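Local coordinates for epimerase domain-containing protein (Bacillus cereus HuA2-4, PDB 6ZLK) that probably interconverts UDP-glucuronic acid and UDP-galacturonic acid by NAD-dependent epimerisation at C4 of the sugar, as a UDP-glucuronic acid 4-epimerase, at residues Ile31-Gly36 with Arg60-Asn65; Met1-Thr6 with Val77-Ala82; Ile144-Tyr149 with Gly275-Thr280. All blocks are in the same frame, centred on the assembly; numbering follows the deposited sequence.

Interaction 1: Ile31-Gly36 with Arg60-Asn65; sequences IDHFIG and REDILN. With NAD (nicotinamide-adenine-dinucleotide), chain E.
D62 OD1 is gripped by two N-H donors while D62 CB and the carboxylate rest against the ring of H33. NAD N6A donates to D62 OD1 at 2.8 Å, and L64 N reaches the same oxygen from above the carboxylate plane, closing an Asx turn. This is the adenosine end of the NAD site in a Rossmann fold, where the loops after strands 27-31 and 56-59 wrap the coenzyme. D62 CB lies over the imidazole face, 3.6 Å from the centroid of the H33 ring, and ring and carboxylate stack with their planes 22° apart. H33 CG sits between its own backbone N and carbonyl carbon (chi1 71°), which brings the ring over the D62 backbone; I35 CG2 covers the opposite face. I63 N gives NAD N1A a nearly straight bond (3.0 Å, 170°), so backbone and carboxylate together read one edge of the adenine. The ribose is held by D32: NAD O2B donates to D32 OD1 and NAD O3B to D32 OD2, both at 2.7 Å. D32 OD1 also accepts from F34 N in a second Asx turn, and A9 N binds D32 OD2, fixing the carboxylate's rotation. At the outer end the extended R60 sets one face of its guanidinium against F34 CE2. Beside it, water 1 accepts from R60 NE at 2.7 Å and donates to H33 O at 2.8 Å.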
loop_
_atom_site.group_PDB
_atom_site.type_symbol
_atom_site.label_atom_id
_atom_site.label_comp_id
_atom_site.label_asym_id
_atom_site.label_seq_id
_atom_site.Cartn_x
_atom_site.Cartn_y
_atom_site.Cartn_z
ATOM N N ILE A 31 -4.471 2.176 23.918
ATOM C CA ILE A 31 -3.201 2.876 23.668
ATOM C C ILE A 31 -3.482 3.988 22.681
ATOM O O ILE A 31 -4.082 3.731 21.615
ATOM C CB ILE A 31 -2.058 1.928 23.244
ATOM C CG1 ILE A 31 -0.742 2.703 23.098
ATOM C CG2 ILE A 31 -2.398 1.144 21.972
ATOM C CD1 ILE A 31 0.479 1.805 23.027
ATOM N N ASP A 32 -3.022 5.193 22.932
ATOM C CA ASP A 32 -3.303 6.373 22.106
ATOM C C ASP A 32 -2.314 7.470 22.500
ATOM O O ASP A 32 -2.303 7.724 23.667
ATOM C CB ASP A 32 -4.792 6.713 22.270
ATOM C CG ASP A 32 -5.293 7.583 21.124
ATOM O OD1 ASP A 32 -4.624 8.586 20.832
ATOM O OD2 ASP A 32 -6.301 7.212 20.439
ATOM N N HIS A 33 -1.645 8.162 21.576
ATOM C CA HIS A 33 -0.848 9.342 22.033
ATOM C C HIS A 33 -1.387 10.623 21.406
ATOM O O HIS A 33 -0.639 11.657 21.461
ATOM C CB HIS A 33 0.651 9.180 21.868
ATOM C CG HIS A 33 1.055 9.226 20.452
ATOM N ND1 HIS A 33 0.337 8.507 19.513
ATOM C CD2 HIS A 33 2.075 9.841 19.830
ATOM C CE1 HIS A 33 0.926 8.693 18.332
ATOM N NE2 HIS A 33 1.978 9.545 18.501
ATOM N N PHE A 34 -2.688 10.662 21.104
ATOM C CA PHE A 34 -3.450 11.895 20.859
ATOM C C PHE A 34 -2.881 12.640 19.649
ATOM O O PHE A 34 -2.424 13.783 19.760
ATOM C CB PHE A 34 -3.422 12.811 22.083
ATOM C CG PHE A 34 -3.987 12.258 23.359
ATOM C CD1 PHE A 34 -4.988 11.307 23.396
ATOM C CD2 PHE A 34 -3.551 12.767 24.566
ATOM C CE1 PHE A 34 -5.491 10.812 24.603
ATOM C CE2 PHE A 34 -4.078 12.302 25.772
ATOM C CZ PHE A 34 -5.010 11.290 25.784
ATOM N N ILE A 35 -2.819 12.015 18.487
ATOM C CA ILE A 35 -2.435 12.696 17.230
ATOM C C ILE A 35 -3.613 12.645 16.242
ATOM O O ILE A 35 -4.734 12.261 16.616
ATOM C CB ILE A 35 -1.135 12.107 16.653
ATOM C CG1 ILE A 35 -1.327 10.636 16.247
ATOM C CG2 ILE A 35 -0.049 12.290 17.699
ATOM C CD1 ILE A 35 -0.227 10.078 15.372
ATOM N N GLY A 36 -3.367 13.089 15.029
ATOM C CA GLY A 36 -4.358 13.187 13.978
ATOM C C GLY A 36 -5.233 14.434 14.101
ATOM O O GLY A 36 -4.917 15.412 14.763
ATOM N N ARG A 60 -0.591 6.176 27.228
ATOM C CA ARG A 60 -0.513 7.392 26.422
ATOM C C ARG A 60 0.855 7.331 25.752
ATOM O O ARG A 60 1.816 7.969 26.240
ATOM C CB ARG A 60 -0.721 8.660 27.263
ATOM C CG ARG A 60 -0.755 9.921 26.428
ATOM C CD ARG A 60 -0.717 11.161 27.327
ATOM N NE ARG A 60 -0.589 12.295 26.442
ATOM C CZ ARG A 60 -0.655 13.562 26.856
ATOM N NH1 ARG A 60 -0.845 13.820 28.134
ATOM N NH2 ARG A 60 -0.534 14.548 25.986
ATOM N N GLU A 61 0.981 6.565 24.671
ATOM C CA GLU A 61 2.290 6.398 24.009
ATOM C C GLU A 61 2.015 6.113 22.547
ATOM O O GLU A 61 0.954 5.512 22.232
ATOM C CB GLU A 61 3.085 5.196 24.559
ATOM C CG GLU A 61 3.737 5.351 25.946
ATOM C CD GLU A 61 4.377 4.111 26.608
ATOM O OE1 GLU A 61 4.840 3.146 25.893
ATOM O OE2 GLU A 61 4.407 4.084 27.886
ATOM N N ASP A 62 2.936 6.513 21.703
ATOM C CA ASP A 62 2.945 6.108 20.271
ATOM C C ASP A 62 3.196 4.620 20.209
ATOM O O ASP A 62 4.098 4.171 20.860
ATOM C CB ASP A 62 4.077 6.842 19.556
ATOM C CG ASP A 62 4.142 6.719 18.059
ATOM O OD1 ASP A 62 3.587 5.752 17.508
ATOM O OD2 ASP A 62 4.763 7.645 17.449
ATOM N N ILE A 63 2.425 3.864 19.434
ATOM C CA ILE A 63 2.753 2.441 19.269
ATOM C C ILE A 63 4.206 2.256 18.816
ATOM O O ILE A 63 4.808 1.252 19.174
ATOM C CB ILE A 63 1.747 1.866 18.272
ATOM C CG1 ILE A 63 0.367 1.850 18.931
ATOM C CG2 ILE A 63 2.216 0.485 17.819
ATOM C CD1 ILE A 63 -0.776 1.872 17.968
ATOM N N LEU A 64 4.752 3.139 18.009
ATOM C CA LEU A 64 6.122 2.935 17.484
ATOM C C LEU A 64 7.165 3.145 18.598
ATOM O O LEU A 64 8.287 2.588 18.466
ATOM C CB LEU A 64 6.326 3.965 16.373
ATOM C CG LEU A 64 5.449 3.785 15.140
ATOM C CD1 LEU A 64 5.787 4.855 14.120
ATOM C CD2 LEU A 64 5.592 2.388 14.544
ATOM N N ASN A 65 6.820 3.871 19.647
ATOM C CA ASN A 65 7.704 4.122 20.818
ATOM C C ASN A 65 7.471 3.098 21.925
ATOM O O ASN A 65 8.130 3.191 22.952
ATOM C CB ASN A 65 7.508 5.508 21.397
ATOM C CG ASN A 65 7.912 6.632 20.466
ATOM O OD1 ASN A 65 8.589 6.435 19.435
ATOM N ND2 ASN A 65 7.489 7.846 20.805
HETATM P PA NAD E . -9.584 9.100 15.284
HETATM O O1A NAD E . -8.562 9.981 14.675
HETATM O O2A NAD E . -10.690 9.696 16.103
HETATM O O5B NAD E . -8.970 7.897 16.090
HETATM C C5B NAD E . -7.710 7.270 15.773
HETATM C C4B NAD E . -6.789 7.370 16.965
HETATM O O4B NAD E . -5.540 6.732 16.618
HETATM C C3B NAD E . -6.456 8.786 17.401
HETATM O O3B NAD E . -7.037 9.145 18.648
HETATM C C2B NAD E . -4.926 8.831 17.332
HETATM O O2B NAD E . -4.292 9.568 18.362
HETATM C C1B NAD E . -4.553 7.348 17.421
HETATM N N9A NAD E . -3.273 7.014 16.820
HETATM C C8A NAD E . -2.852 7.277 15.542
HETATM N N7A NAD E . -1.641 6.854 15.294
HETATM C C5A NAD E . -1.216 6.350 16.521
HETATM C C6A NAD E . -0.007 5.788 16.958
HETATM N N6A NAD E . 1.106 5.692 16.198
HETATM N N1A NAD E . 0.056 5.336 18.234
HETATM C C2A NAD E . -1.035 5.458 19.022
HETATM N N3A NAD E . -2.216 6.026 18.738
HETATM C C4A NAD E . -2.245 6.426 17.470
HETATM O O3 NAD E . -10.238 8.361 14.017
HETATM P PN NAD E . -11.604 7.463 13.936
HETATM O O1N NAD E . -12.560 8.229 13.147
HETATM O O2N NAD E . -11.906 6.979 15.268
HETATM O O5D NAD E . -11.077 6.248 13.078
HETATM C C5D NAD E . -10.720 5.088 13.733
HETATM C C4D NAD E . -10.358 4.072 12.687
HETATM O O4D NAD E . -11.495 3.801 11.847
HETATM C C3D NAD E . -9.210 4.484 11.753
HETATM O O3D NAD E . -8.377 3.342 11.483
HETATM C C2D NAD E . -9.913 4.872 10.455
HETATM O O2D NAD E . -9.035 4.785 9.328
HETATM C C1D NAD E . -11.094 3.909 10.521
HETATM N N1N NAD E . -12.282 4.382 9.830
HETATM C C2N NAD E . -12.999 5.437 10.310
HETATM C C3N NAD E . -14.097 5.856 9.644
HETATM C C7N NAD E . -14.867 7.051 10.089
HETATM O O7N NAD E . -15.849 7.328 9.425
HETATM N N7N NAD E . -14.491 7.698 11.202
HETATM C C4N NAD E . -14.553 5.132 8.528
HETATM C C5N NAD E . -13.730 4.158 7.969
HETATM C C6N NAD E . -12.630 3.764 8.665
HETATM O O HOH W 1 0.483 12.380 23.957
#

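Interaction 2: Met1-Thr6 with Val77-Ala82; sequences MKILVT and VVYHLA. With NAD (nicotinamide-adenine-dinucleotide), chain E.
Y79 N donates to L4 O at 2.8 Å in a parallel backbone ladder that pairs L4 with V78 and V5 with Y79. L4 N to V77 O and T6 N to Y79 O, each 2.9 Å, flank this bond, while the V77 N to K2 O bond is long and weak. CA-H groups of I3 and V5 supplement the ladder by pointing at V77 O and Y79 O. Apolar contacts cover the sheet face of I3, V5, V77 and Y79: I3 CG2 meets the edge of the Y79 ring at CD2 (3.6 Å), and the two side chains run alongside each other. M1 SD touches V77 CG2 at 3.7 Å, the two side chains crossing at an angle, and L229 of helix 218-230 packs over this face. Strands 2-6 and 77-80 are neighbours in the parallel sheet of the Rossmann fold, inclined by 15°, and their C-terminal ends open on NAD. Side-chain polar bonds gather there on T6 OG1. Lying between its backbone N and carbonyl carbon (chi1 73°), this hydroxyl projects across the strand ends. T6 OG1 meets H80 ND1 at the ring edge (2.7 Å) and accepts from A82 N along a nearly straight path (2.9 Å, 170°). L81 N gives T6 OG1 a weak bond and also donates to T6 O. H80 is pinned at its other nitrogen, NE2, by T106 OG1. Just beyond, L81 O accepts from NAD O3D at 2.9 Å.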
loop_
_atom_site.group_PDB
_atom_site.type_symbol
_atom_site.label_atom_id
_atom_site.label_comp_id
_atom_site.label_asym_id
_atom_site.label_seq_id
_atom_site.Cartn_x
_atom_site.Cartn_y
_atom_site.Cartn_z
ATOM N N MET A 1 -11.397 -12.180 29.137
ATOM C CA MET A 1 -10.677 -11.913 27.868
ATOM C C MET A 1 -10.000 -10.548 27.973
ATOM O O MET A 1 -10.664 -9.576 28.454
ATOM C CB MET A 1 -11.694 -11.873 26.733
ATOM C CG MET A 1 -11.044 -11.487 25.432
ATOM S SD MET A 1 -12.045 -12.075 24.139
ATOM C CE MET A 1 -11.587 -13.807 24.174
ATOM N N LYS A 2 -8.764 -10.442 27.525
ATOM C CA LYS A 2 -8.007 -9.188 27.615
ATOM C C LYS A 2 -7.831 -8.674 26.193
ATOM O O LYS A 2 -7.311 -9.380 25.329
ATOM C CB LYS A 2 -6.648 -9.331 28.286
ATOM C CG LYS A 2 -6.032 -7.993 28.685
ATOM C CD LYS A 2 -4.879 -8.043 29.661
ATOM C CE LYS A 2 -4.453 -6.650 30.015
ATOM N NZ LYS A 2 -3.569 -6.644 31.198
ATOM N N ILE A 3 -8.237 -7.446 25.986
ATOM C CA ILE A 3 -8.386 -6.852 24.645
ATOM C C ILE A 3 -7.549 -5.577 24.593
ATOM O O ILE A 3 -7.723 -4.663 25.419
ATOM C CB ILE A 3 -9.867 -6.568 24.366
ATOM C CG1 ILE A 3 -10.746 -7.817 24.530
ATOM C CG2 ILE A 3 -10.006 -5.956 22.989
ATOM C CD1 ILE A 3 -12.174 -7.513 24.551
ATOM N N LEU A 4 -6.712 -5.467 23.579
ATOM C CA LEU A 4 -5.951 -4.243 23.290
ATOM C C LEU A 4 -6.722 -3.465 22.248
ATOM O O LEU A 4 -7.067 -4.040 21.187
ATOM C CB LEU A 4 -4.578 -4.561 22.724
ATOM C CG LEU A 4 -3.764 -3.360 22.283
ATOM C CD1 LEU A 4 -3.412 -2.494 23.485
ATOM C CD2 LEU A 4 -2.510 -3.829 21.569
ATOM N N VAL A 5 -7.053 -2.208 22.523
ATOM C CA VAL A 5 -7.682 -1.312 21.533
ATOM C C VAL A 5 -6.699 -0.244 21.165
ATOM O O VAL A 5 -6.404 0.608 22.056
ATOM C CB VAL A 5 -8.987 -0.677 22.022
ATOM C CG1 VAL A 5 -9.550 0.245 20.966
ATOM C CG2 VAL A 5 -10.002 -1.749 22.404
ATOM N N THR A 6 -6.161 -0.269 19.975
ATOM C CA THR A 6 -5.261 0.832 19.551
ATOM C C THR A 6 -6.146 1.975 19.089
ATOM O O THR A 6 -7.233 1.727 18.504
ATOM C CB THR A 6 -4.251 0.427 18.486
ATOM O OG1 THR A 6 -4.944 0.269 17.238
ATOM C CG2 THR A 6 -3.530 -0.853 18.852
ATOM N N VAL A 77 -7.019 -10.508 22.198
ATOM C CA VAL A 77 -7.661 -9.910 21.016
ATOM C C VAL A 77 -7.069 -8.519 20.847
ATOM O O VAL A 77 -6.960 -7.756 21.842
ATOM C CB VAL A 77 -9.190 -9.829 21.157
ATOM C CG1 VAL A 77 -9.816 -9.081 20.010
ATOM C CG2 VAL A 77 -9.768 -11.235 21.284
ATOM N N VAL A 78 -6.712 -8.193 19.634
ATOM C CA VAL A 78 -6.329 -6.808 19.252
ATOM C C VAL A 78 -7.380 -6.221 18.353
ATOM O O VAL A 78 -7.809 -6.876 17.419
ATOM C CB VAL A 78 -4.971 -6.735 18.545
ATOM C CG1 VAL A 78 -4.693 -5.284 18.119
ATOM C CG2 VAL A 78 -3.875 -7.318 19.423
ATOM N N TYR A 79 -7.922 -5.076 18.743
ATOM C CA TYR A 79 -8.680 -4.190 17.852
ATOM C C TYR A 79 -7.756 -3.072 17.418
ATOM O O TYR A 79 -7.359 -2.226 18.242
ATOM C CB TYR A 79 -9.897 -3.606 18.533
ATOM C CG TYR A 79 -11.088 -4.502 18.595
ATOM C CD1 TYR A 79 -11.901 -4.713 17.485
ATOM C CD2 TYR A 79 -11.503 -5.043 19.794
ATOM C CE1 TYR A 79 -13.040 -5.488 17.596
ATOM C CE2 TYR A 79 -12.639 -5.798 19.926
ATOM C CZ TYR A 79 -13.434 -6.020 18.812
ATOM O OH TYR A 79 -14.591 -6.730 18.968
ATOM N N HIS A 80 -7.391 -3.071 16.147
ATOM C CA HIS A 80 -6.397 -2.108 15.647
ATOM C C HIS A 80 -7.115 -0.968 14.926
ATOM O O HIS A 80 -7.459 -1.057 13.739
ATOM C CB HIS A 80 -5.329 -2.825 14.826
ATOM C CG HIS A 80 -4.416 -1.844 14.236
ATOM N ND1 HIS A 80 -3.966 -0.739 14.945
ATOM C CD2 HIS A 80 -3.771 -1.850 13.043
ATOM C CE1 HIS A 80 -3.145 -0.060 14.154
ATOM N NE2 HIS A 80 -2.973 -0.749 12.967
ATOM N N LEU A 81 -7.405 0.111 15.643
ATOM C CA LEU A 81 -8.078 1.287 15.084
ATOM C C LEU A 81 -7.119 2.468 14.905
ATOM O O LEU A 81 -7.505 3.451 14.234
ATOM C CB LEU A 81 -9.248 1.724 15.954
ATOM C CG LEU A 81 -10.517 0.882 15.797
ATOM C CD1 LEU A 81 -10.423 -0.473 16.436
ATOM C CD2 LEU A 81 -11.729 1.614 16.361
ATOM N N ALA A 82 -5.940 2.435 15.512
ATOM C CA ALA A 82 -5.018 3.597 15.414
ATOM C C ALA A 82 -4.693 3.866 13.954
ATOM O O ALA A 82 -4.412 2.888 13.214
ATOM C CB ALA A 82 -3.758 3.378 16.171
HETATM P PA NAD E . -9.584 9.100 15.284
HETATM O O1A NAD E . -8.562 9.981 14.675
HETATM O O2A NAD E . -10.690 9.696 16.103
HETATM O O5B NAD E . -8.970 7.897 16.090
HETATM C C5B NAD E . -7.710 7.270 15.773
HETATM C C4B NAD E . -6.789 7.370 16.965
HETATM O O4B NAD E . -5.540 6.732 16.618
HETATM C C3B NAD E . -6.456 8.786 17.401
HETATM O O3B NAD E . -7.037 9.145 18.648
HETATM C C2B NAD E . -4.926 8.831 17.332
HETATM O O2B NAD E . -4.292 9.568 18.362
HETATM C C1B NAD E . -4.553 7.348 17.421
HETATM N N9A NAD E . -3.273 7.014 16.820
HETATM C C8A NAD E . -2.852 7.277 15.542
HETATM N N7A NAD E . -1.641 6.854 15.294
HETATM C C5A NAD E . -1.216 6.350 16.521
HETATM C C6A NAD E . -0.007 5.788 16.958
HETATM N N6A NAD E . 1.106 5.692 16.198
HETATM N N1A NAD E . 0.056 5.336 18.234
HETATM C C2A NAD E . -1.035 5.458 19.022
HETATM N N3A NAD E . -2.216 6.026 18.738
HETATM C C4A NAD E . -2.245 6.426 17.470
HETATM O O3 NAD E . -10.238 8.361 14.017
HETATM P PN NAD E . -11.604 7.463 13.936
HETATM O O1N NAD E . -12.560 8.229 13.147
HETATM O O2N NAD E . -11.906 6.979 15.268
HETATM O O5D NAD E . -11.077 6.248 13.078
HETATM C C5D NAD E . -10.720 5.088 13.733
HETATM C C4D NAD E . -10.358 4.072 12.687
HETATM O O4D NAD E . -11.495 3.801 11.847
HETATM C C3D NAD E . -9.210 4.484 11.753
HETATM O O3D NAD E . -8.377 3.342 11.483
HETATM C C2D NAD E . -9.913 4.872 10.455
HETATM O O2D NAD E . -9.035 4.785 9.328
HETATM C C1D NAD E . -11.094 3.909 10.521
HETATM N N1N NAD E . -12.282 4.382 9.830
HETATM C C2N NAD E . -12.999 5.437 10.310
HETATM C C3N NAD E . -14.097 5.856 9.644
HETATM C C7N NAD E . -14.867 7.051 10.089
HETATM O O7N NAD E . -15.849 7.328 9.425
HETATM N N7N NAD E . -14.491 7.698 11.202
HETATM C C4N NAD E . -14.553 5.132 8.528
HETATM C C5N NAD E . -13.730 4.158 7.969
HETATM C C6N NAD E . -12.630 3.764 8.665
#

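Interaction 3: Ile144-Tyr149 with Gly275-Thr280; sequences IPLSPY and GEPKQT. With UGB ((2S,3R,4S,5R,6R)-6-[[[(2R,3S,4R,5R)-5-(2,4-dioxopyrimidin-1-yl)-3,4-dihydroxy-oxolan-2-yl]methoxy-hydroxy-phosphoryl]oxy-hydroxy-phosphoryl]oxy-3,4,5-trihydroxy-oxane-2-carboxylic acid), chain G.
L146 and S147 point their CB atoms at the G275 backbone from neighbouring positions, and the two side chains then part. L146 CB lies 3.6 Å from G275 O; beyond it the chain runs on extended, carrying the CD1 branch over the link from E276 to P277. There L146 CD1 touches P277 N at 3.7 Å and, more loosely, P277 CB. The S147 side chain stops short: its CB packs on G275 O at 3.5 Å, while OG, set between backbone N and carbonyl carbon (chi1 62°), turns to the start of helix 148-167. S147 is the N-cap of that helix, its OG bound to G150 N. G275, with a positive phi of 98°, brings its CA hydrogen to L146 O (G275 CA to L146 O, 3.2 Å), a close passage of two backbones. Both segments also border the substrate site. Y149, in the first turn of the helix, presents its ring edge to the sugar, with Y149 OH 3.0 Å from UGB O4', the hydroxyl at the carbon that a 4-epimerase inverts. Together with K153 it matches the YxxxK motif of this family, and its OH also bonds NAD O2D. E276 starts off away from L146 and S147, and its carboxylate lies by the uridine ribose, in a salt bridge with R88. Polar bonding between the two segments is indirect. Water 2 donates to G275 O at 2.7 Å and bonds S147 OG, while N166 of the second subunit binds L146 O through ND2 and G275 N through OD1, implying that the dimer partner helps hold the two loops together.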
loop_
_atom_site.group_PDB
_atom_site.type_symbol
_atom_site.label_atom_id
_atom_site.label_comp_id
_atom_site.label_asym_id
_atom_site.label_seq_id
_atom_site.Cartn_x
_atom_site.Cartn_y
_atom_site.Cartn_z
ATOM N N ILE A 144 -9.217 0.048 -5.850
ATOM C CA ILE A 144 -8.343 1.066 -6.475
ATOM C C ILE A 144 -8.626 2.382 -5.783
ATOM O O ILE A 144 -9.484 3.163 -6.162
ATOM C CB ILE A 144 -8.507 1.175 -7.991
ATOM C CG1 ILE A 144 -8.507 -0.173 -8.712
ATOM C CG2 ILE A 144 -7.384 2.076 -8.492
ATOM N N PRO A 145 -7.904 2.646 -4.682
ATOM C CA PRO A 145 -8.175 3.871 -3.939
ATOM C C PRO A 145 -8.053 5.138 -4.789
ATOM O O PRO A 145 -7.283 5.181 -5.771
ATOM C CB PRO A 145 -7.063 3.847 -2.882
ATOM C CG PRO A 145 -6.667 2.429 -2.720
ATOM C CD PRO A 145 -6.914 1.778 -4.067
ATOM N N LEU A 146 -8.845 6.144 -4.435
ATOM C CA LEU A 146 -8.831 7.465 -5.088
ATOM C C LEU A 146 -8.007 8.481 -4.293
ATOM O O LEU A 146 -7.707 9.602 -4.827
ATOM C CB LEU A 146 -10.267 7.977 -5.172
ATOM C CG LEU A 146 -10.992 7.830 -6.495
ATOM C CD1 LEU A 146 -12.378 8.487 -6.330
ATOM C CD2 LEU A 146 -10.168 8.477 -7.627
ATOM N N SER A 147 -7.637 8.152 -3.052
ATOM C CA SER A 147 -6.872 9.070 -2.180
ATOM C C SER A 147 -5.618 8.400 -1.642
ATOM O O SER A 147 -5.602 7.192 -1.406
ATOM C CB SER A 147 -7.708 9.557 -0.993
ATOM O OG SER A 147 -8.100 8.454 -0.179
ATOM N N PRO A 148 -4.570 9.200 -1.337
ATOM C CA PRO A 148 -3.402 8.710 -0.636
ATOM C C PRO A 148 -3.737 8.058 0.706
ATOM O O PRO A 148 -3.198 7.054 1.034
ATOM C CB PRO A 148 -2.499 9.940 -0.488
ATOM C CG PRO A 148 -2.974 10.879 -1.599
ATOM C CD PRO A 148 -4.451 10.629 -1.678
ATOM N N TYR A 149 -4.698 8.608 1.440
ATOM C CA TYR A 149 -5.245 7.958 2.663
ATOM C C TYR A 149 -5.654 6.514 2.368
ATOM O O TYR A 149 -5.258 5.584 3.079
ATOM C CB TYR A 149 -6.450 8.760 3.165
ATOM C CG TYR A 149 -7.284 8.042 4.182
ATOM C CD1 TYR A 149 -6.765 7.589 5.388
ATOM C CD2 TYR A 149 -8.617 7.765 3.926
ATOM C CE1 TYR A 149 -7.545 6.964 6.345
ATOM C CE2 TYR A 149 -9.390 7.077 4.843
ATOM C CZ TYR A 149 -8.862 6.680 6.058
ATOM O OH TYR A 149 -9.609 6.058 7.003
ATOM N N GLY A 275 -9.651 13.232 -4.545
ATOM C CA GLY A 275 -9.501 12.046 -3.688
ATOM C C GLY A 275 -10.813 11.473 -3.216
ATOM O O GLY A 275 -10.762 10.442 -2.562
ATOM N N GLU A 276 -11.939 12.118 -3.504
ATOM C CA GLU A 276 -13.211 11.668 -2.876
ATOM C C GLU A 276 -14.077 11.051 -3.946
ATOM O O GLU A 276 -14.295 11.664 -4.993
ATOM C CB GLU A 276 -13.983 12.822 -2.286
ATOM C CG GLU A 276 -13.197 13.669 -1.347
ATOM C CD GLU A 276 -14.166 14.403 -0.445
ATOM O OE1 GLU A 276 -14.714 15.449 -0.892
ATOM O OE2 GLU A 276 -14.356 13.919 0.666
ATOM N N PRO A 277 -14.647 9.850 -3.704
ATOM C CA PRO A 277 -15.604 9.271 -4.625
ATOM C C PRO A 277 -16.955 10.001 -4.584
ATOM O O PRO A 277 -17.319 10.607 -3.564
ATOM C CB PRO A 277 -15.786 7.846 -4.075
ATOM C CG PRO A 277 -15.563 8.003 -2.594
ATOM C CD PRO A 277 -14.444 9.021 -2.483
ATOM N N LYS A 278 -17.711 9.902 -5.671
ATOM C CA LYS A 278 -19.067 10.485 -5.784
ATOM C C LYS A 278 -20.048 9.683 -4.942
ATOM O O LYS A 278 -21.063 10.209 -4.513
ATOM C CB LYS A 278 -19.533 10.499 -7.242
ATOM C CG LYS A 278 -18.827 11.554 -8.087
ATOM C CD LYS A 278 -19.221 11.516 -9.561
ATOM C CE LYS A 278 -20.666 11.914 -9.816
ATOM N NZ LYS A 278 -21.179 11.366 -11.101
ATOM N N GLN A 279 -19.780 8.406 -4.744
ATOM C CA GLN A 279 -20.723 7.500 -4.064
ATOM C C GLN A 279 -19.936 6.451 -3.280
ATOM O O GLN A 279 -18.935 5.905 -3.813
ATOM C CB GLN A 279 -21.566 6.789 -5.132
ATOM C CG GLN A 279 -22.385 5.625 -4.609
ATOM C CD GLN A 279 -23.194 5.017 -5.730
ATOM O OE1 GLN A 279 -22.896 3.930 -6.230
ATOM N NE2 GLN A 279 -24.175 5.782 -6.204
ATOM N N THR A 280 -20.420 6.087 -2.096
ATOM C CA THR A 280 -20.062 4.837 -1.397
ATOM C C THR A 280 -21.384 4.133 -1.093
ATOM O O THR A 280 -22.375 4.765 -0.738
ATOM C CB THR A 280 -19.171 5.040 -0.174
ATOM O OG1 THR A 280 -19.922 5.580 0.913
ATOM C CG2 THR A 280 -17.941 5.866 -0.443
HETATM N N1 UGB G . -18.125 17.201 2.949
HETATM C C2 UGB G . -18.793 18.381 2.676
HETATM O O2 UGB G . -19.576 18.511 1.742
HETATM N N3 UGB G . -18.524 19.393 3.552
HETATM C C4 UGB G . -17.666 19.360 4.632
HETATM O O4 UGB G . -17.523 20.372 5.316
HETATM C C5 UGB G . -16.996 18.105 4.833
HETATM C C6 UGB G . -17.245 17.094 3.995
HETATM P PA UGB G . -17.016 12.809 5.678
HETATM P PB UGB G . -15.799 10.664 4.116
HETATM O "O'P" UGB G . -11.797 9.967 7.399
HETATM O "O'Q" UGB G . -12.097 8.139 8.381
HETATM C "C1'" UGB G . -14.077 8.709 4.136
HETATM O O1A UGB G . -18.278 12.723 6.459
HETATM O O1B UGB G . -14.573 11.494 3.919
HETATM C C1D UGB G . -18.402 16.052 2.084
HETATM C "C2'" UGB G . -14.409 7.242 3.951
HETATM O "O2'" UGB G . -15.565 7.126 3.119
HETATM O O2A UGB G . -15.849 13.556 6.210
HETATM O O2B UGB G . -16.747 10.445 2.998
HETATM C C2D UGB G . -17.127 15.301 1.722
HETATM O O2D UGB G . -16.520 15.979 0.639
HETATM C "C3'" UGB G . -14.647 6.629 5.314
HETATM O "O3'" UGB G . -14.929 5.232 5.162
HETATM O O3A UGB G . -16.560 11.309 5.366
HETATM O O3B UGB G . -15.286 9.253 4.661
HETATM C C3D UGB G . -17.691 13.911 1.412
HETATM O O3D UGB G . -18.150 13.847 0.070
HETATM C "C4'" UGB G . -13.450 6.926 6.220
HETATM O "O4'" UGB G . -12.232 6.437 5.646
HETATM C C4D UGB G . -18.869 13.778 2.388
HETATM O O4D UGB G . -19.196 15.129 2.795
HETATM C "C5'" UGB G . -13.326 8.444 6.365
HETATM O "O5'" UGB G . -13.005 8.921 5.055
HETATM C C5D UGB G . -18.611 12.933 3.608
HETATM O O5D UGB G . -17.370 13.356 4.210
HETATM C "C6'" UGB G . -12.323 8.879 7.447
HETATM O O HOH W 2 -10.876 8.231 -0.986
#

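Overall arrangement
From the N terminus, strand 2-6 pairs with strand 77-80 in interaction 2, closing a loop of 70 residues. Nested within that loop, interaction 1 joins the loop after strand 27-31 to the loop after strand 56-59 across 23 residues. The two touch directly: I63 packs on T6 and A82, I31 N probably bonds V5 O, and both border NAD. Interaction 3 follows in series, spanning 125 residues to bring the turn leading into helix 148-167 against the loop before helix 285-291. Its centre lies about 27 Å from each of the others, on the substrate side, beside the second subunit. NAD stretches from the nested pair toward Y149.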